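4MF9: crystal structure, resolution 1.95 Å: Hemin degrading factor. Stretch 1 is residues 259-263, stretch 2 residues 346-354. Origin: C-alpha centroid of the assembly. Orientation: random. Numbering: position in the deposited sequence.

Stretch 1 (259-263) GLPIM
Stretch 2 346-354: ERDDWRELA

Contact between a loop leading into a strand (residues 259-263) and a lead-in and the first turns of a helix (residues 346-354, helical from Asp348) of one chain, burying 273 Å² in all and crossed by no hydrogen bond. Gly259 leaves the preceding helix with positive phi (82/13), where a side chain would jam against the carbonyl O of the residue before. The chain runs extended through Leu260 (-65/123), Pro261 (-70/124, C-gamma endo), Ile262 (-123/179) and Met263 (-125/132). In stretch 2, Glu346 (-71/161) and Arg347 (-83/149) are extended, Arg347 is the N-cap residue, and helical angles near -64/-40 hold from Asp348 through Ala354, with Arg351 N bonded to Arg347 O at 3.2 Å. The closest CA pair across the stretches is Leu260 CA and Trp350 CA, 7.1 Å apart.

Leu260 covers the most surface. Its CB points sideways, but chi1 t (168°) and chi2 p (46°) bring the methyls to the helix: CD2 lies 3.7 Å from Trp350 CA, at the edge of the indole, and 4.0 Å from Leu353 CD2 (Leu353 chi1 t, chi2 p). CD1 packs 4.3 Å from Trp350 CB and sits only 3.0 Å from Asp349 OD2, a tight approach of methyl to carboxylate.

Trp350 CB points sideways; with chi1 165° (t) and chi2 -111° its ring places CZ3 4.1 Å from Ile262 CG2 (Ile262 chi1 p, chi2 t).

Arg347 (chi1 -40°, chi2 t, chi3 -18°, chi4 152°) reaches over to Pro261: NH2 is 3.3 Å from Pro261 CD, and Pro261 CG covers one face of the guanidinium. A salt bridge from Arg347 NH2 to Asp349 OD1 (2.8 Å; Asp349 chi1 p) ties this group to its own helix, so the proline packs on a charge already paired. Farther off, Arg351 NE bridges to Glu346 OE2 at 2.9 Å.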

# COMPACT_ATOMS: atom_id res chain seq x y z
N GLY A 259 -14.94 -2.19 -19.06
CA GLY A 259 -14.49 -3.51 -18.65
C GLY A 259 -13.00 -3.71 -18.85
O GLY A 259 -12.49 -4.83 -18.80
N LEU A 260 -12.29 -2.65 -19.10
CA LEU A 260 -10.88 -2.73 -19.32
C LEU A 260 -10.14 -3.20 -18.05
O LEU A 260 -10.17 -2.57 -17.06
CB LEU A 260 -10.40 -1.33 -19.68
CG LEU A 260 -8.98 -0.86 -19.74
CD1 LEU A 260 -8.19 -1.88 -20.48
CD2 LEU A 260 -8.90 0.38 -20.57
N PRO A 261 -9.43 -4.26 -18.18
CA PRO A 261 -8.60 -4.75 -17.07
C PRO A 261 -7.42 -3.81 -16.82
O PRO A 261 -6.63 -3.53 -17.73
CB PRO A 261 -8.12 -6.12 -17.57
CG PRO A 261 -8.15 -5.99 -19.08
CD PRO A 261 -9.34 -5.12 -19.37
N ILE A 262 -7.31 -3.32 -15.60
CA ILE A 262 -6.27 -2.36 -15.25
C ILE A 262 -5.43 -2.91 -14.10
O ILE A 262 -5.68 -4.01 -13.62
CB ILE A 262 -6.89 -1.03 -14.85
CG1 ILE A 262 -7.80 -1.24 -13.64
CG2 ILE A 262 -7.69 -0.45 -16.02
CD1 ILE A 262 -8.41 0.04 -13.09
N MET A 263 -4.43 -2.18 -13.67
CA MET A 263 -3.63 -2.47 -12.50
C MET A 263 -3.65 -1.28 -11.57
O MET A 263 -3.45 -0.20 -12.02
CB MET A 263 -2.20 -2.80 -12.87
CG MET A 263 -2.05 -3.97 -13.78
SD MET A 263 -0.40 -4.40 -14.24
CE MET A 263 0.10 -5.12 -12.69
N GLU A 346 1.83 -2.99 -23.66
CA GLU A 346 0.59 -2.61 -23.04
C GLU A 346 -0.51 -2.69 -24.06
O GLU A 346 -0.24 -2.72 -25.23
CB GLU A 346 0.69 -1.25 -22.33
CG GLU A 346 0.61 0.00 -23.20
CD GLU A 346 0.82 1.30 -22.45
OE1 GLU A 346 0.81 1.30 -21.24
OE2 GLU A 346 1.03 2.33 -23.08
N ARG A 347 -1.75 -2.75 -23.62
CA ARG A 347 -2.88 -2.89 -24.51
C ARG A 347 -3.32 -1.56 -25.08
O ARG A 347 -3.17 -0.57 -24.46
CB ARG A 347 -4.03 -3.65 -23.84
CG ARG A 347 -3.54 -4.79 -23.00
CD ARG A 347 -4.59 -5.70 -22.44
NE ARG A 347 -5.94 -5.20 -22.41
CZ ARG A 347 -7.01 -5.97 -22.47
NH1 ARG A 347 -6.91 -7.28 -22.49
NH2 ARG A 347 -8.18 -5.42 -22.49
N ASP A 348 -3.84 -1.55 -26.28
CA ASP A 348 -4.23 -0.33 -26.92
C ASP A 348 -5.37 0.36 -26.21
O ASP A 348 -5.41 1.53 -26.15
CB ASP A 348 -4.61 -0.58 -28.40
CG ASP A 348 -3.54 -1.31 -29.20
OD1 ASP A 348 -3.82 -2.06 -30.13
OD2 ASP A 348 -2.38 -1.15 -28.91
N ASP A 349 -6.28 -0.40 -25.67
CA ASP A 349 -7.42 0.16 -25.02
C ASP A 349 -7.01 0.97 -23.79
O ASP A 349 -7.50 2.03 -23.53
CB ASP A 349 -8.56 -0.89 -24.78
CG ASP A 349 -8.15 -2.06 -23.89
OD1 ASP A 349 -8.88 -3.07 -23.83
OD2 ASP A 349 -7.08 -2.00 -23.30
N TRP A 350 -6.05 0.45 -23.08
CA TRP A 350 -5.51 1.17 -21.94
C TRP A 350 -4.84 2.48 -22.38
O TRP A 350 -5.17 3.55 -21.87
CB TRP A 350 -4.51 0.33 -21.14
CG TRP A 350 -3.70 1.19 -20.22
CD1 TRP A 350 -2.36 1.49 -20.31
CD2 TRP A 350 -4.19 1.91 -19.08
NE1 TRP A 350 -1.99 2.33 -19.28
CE2 TRP A 350 -3.10 2.60 -18.51
CE3 TRP A 350 -5.44 2.02 -18.47
CZ2 TRP A 350 -3.23 3.39 -17.38
CZ3 TRP A 350 -5.57 2.80 -17.36
CH2 TRP A 350 -4.48 3.48 -16.82
N ARG A 351 -3.98 2.38 -23.38
CA ARG A 351 -3.23 3.52 -23.79
C ARG A 351 -4.14 4.59 -24.31
O ARG A 351 -3.97 5.67 -24.02
CB ARG A 351 -2.12 3.13 -24.77
CG ARG A 351 -1.44 4.32 -25.42
CD ARG A 351 -0.30 3.96 -26.37
NE ARG A 351 0.74 3.17 -25.79
CZ ARG A 351 1.82 2.71 -26.41
NH1 ARG A 351 2.06 3.00 -27.67
NH2 ARG A 351 2.65 1.97 -25.74
N GLU A 352 -5.15 4.21 -25.05
CA GLU A 352 -6.12 5.13 -25.52
C GLU A 352 -6.87 5.83 -24.39
O GLU A 352 -7.04 6.99 -24.43
CB GLU A 352 -7.10 4.44 -26.46
CG GLU A 352 -8.28 5.33 -26.81
CD GLU A 352 -9.31 4.64 -27.65
OE1 GLU A 352 -9.94 5.32 -28.44
OE2 GLU A 352 -9.49 3.42 -27.51
N LEU A 353 -7.30 5.09 -23.39
CA LEU A 353 -7.91 5.74 -22.27
C LEU A 353 -6.99 6.65 -21.48
O LEU A 353 -7.32 7.74 -21.18
CB LEU A 353 -8.55 4.73 -21.37
CG LEU A 353 -9.26 5.20 -20.10
CD1 LEU A 353 -10.29 6.25 -20.37
CD2 LEU A 353 -9.89 4.03 -19.39
N ALA A 354 -5.80 6.17 -21.21
CA ALA A 354 -4.78 6.93 -20.49
C ALA A 354 -4.42 8.25 -21.21
O ALA A 354 -4.09 9.25 -20.57
CB ALA A 354 -3.53 6.09 -20.32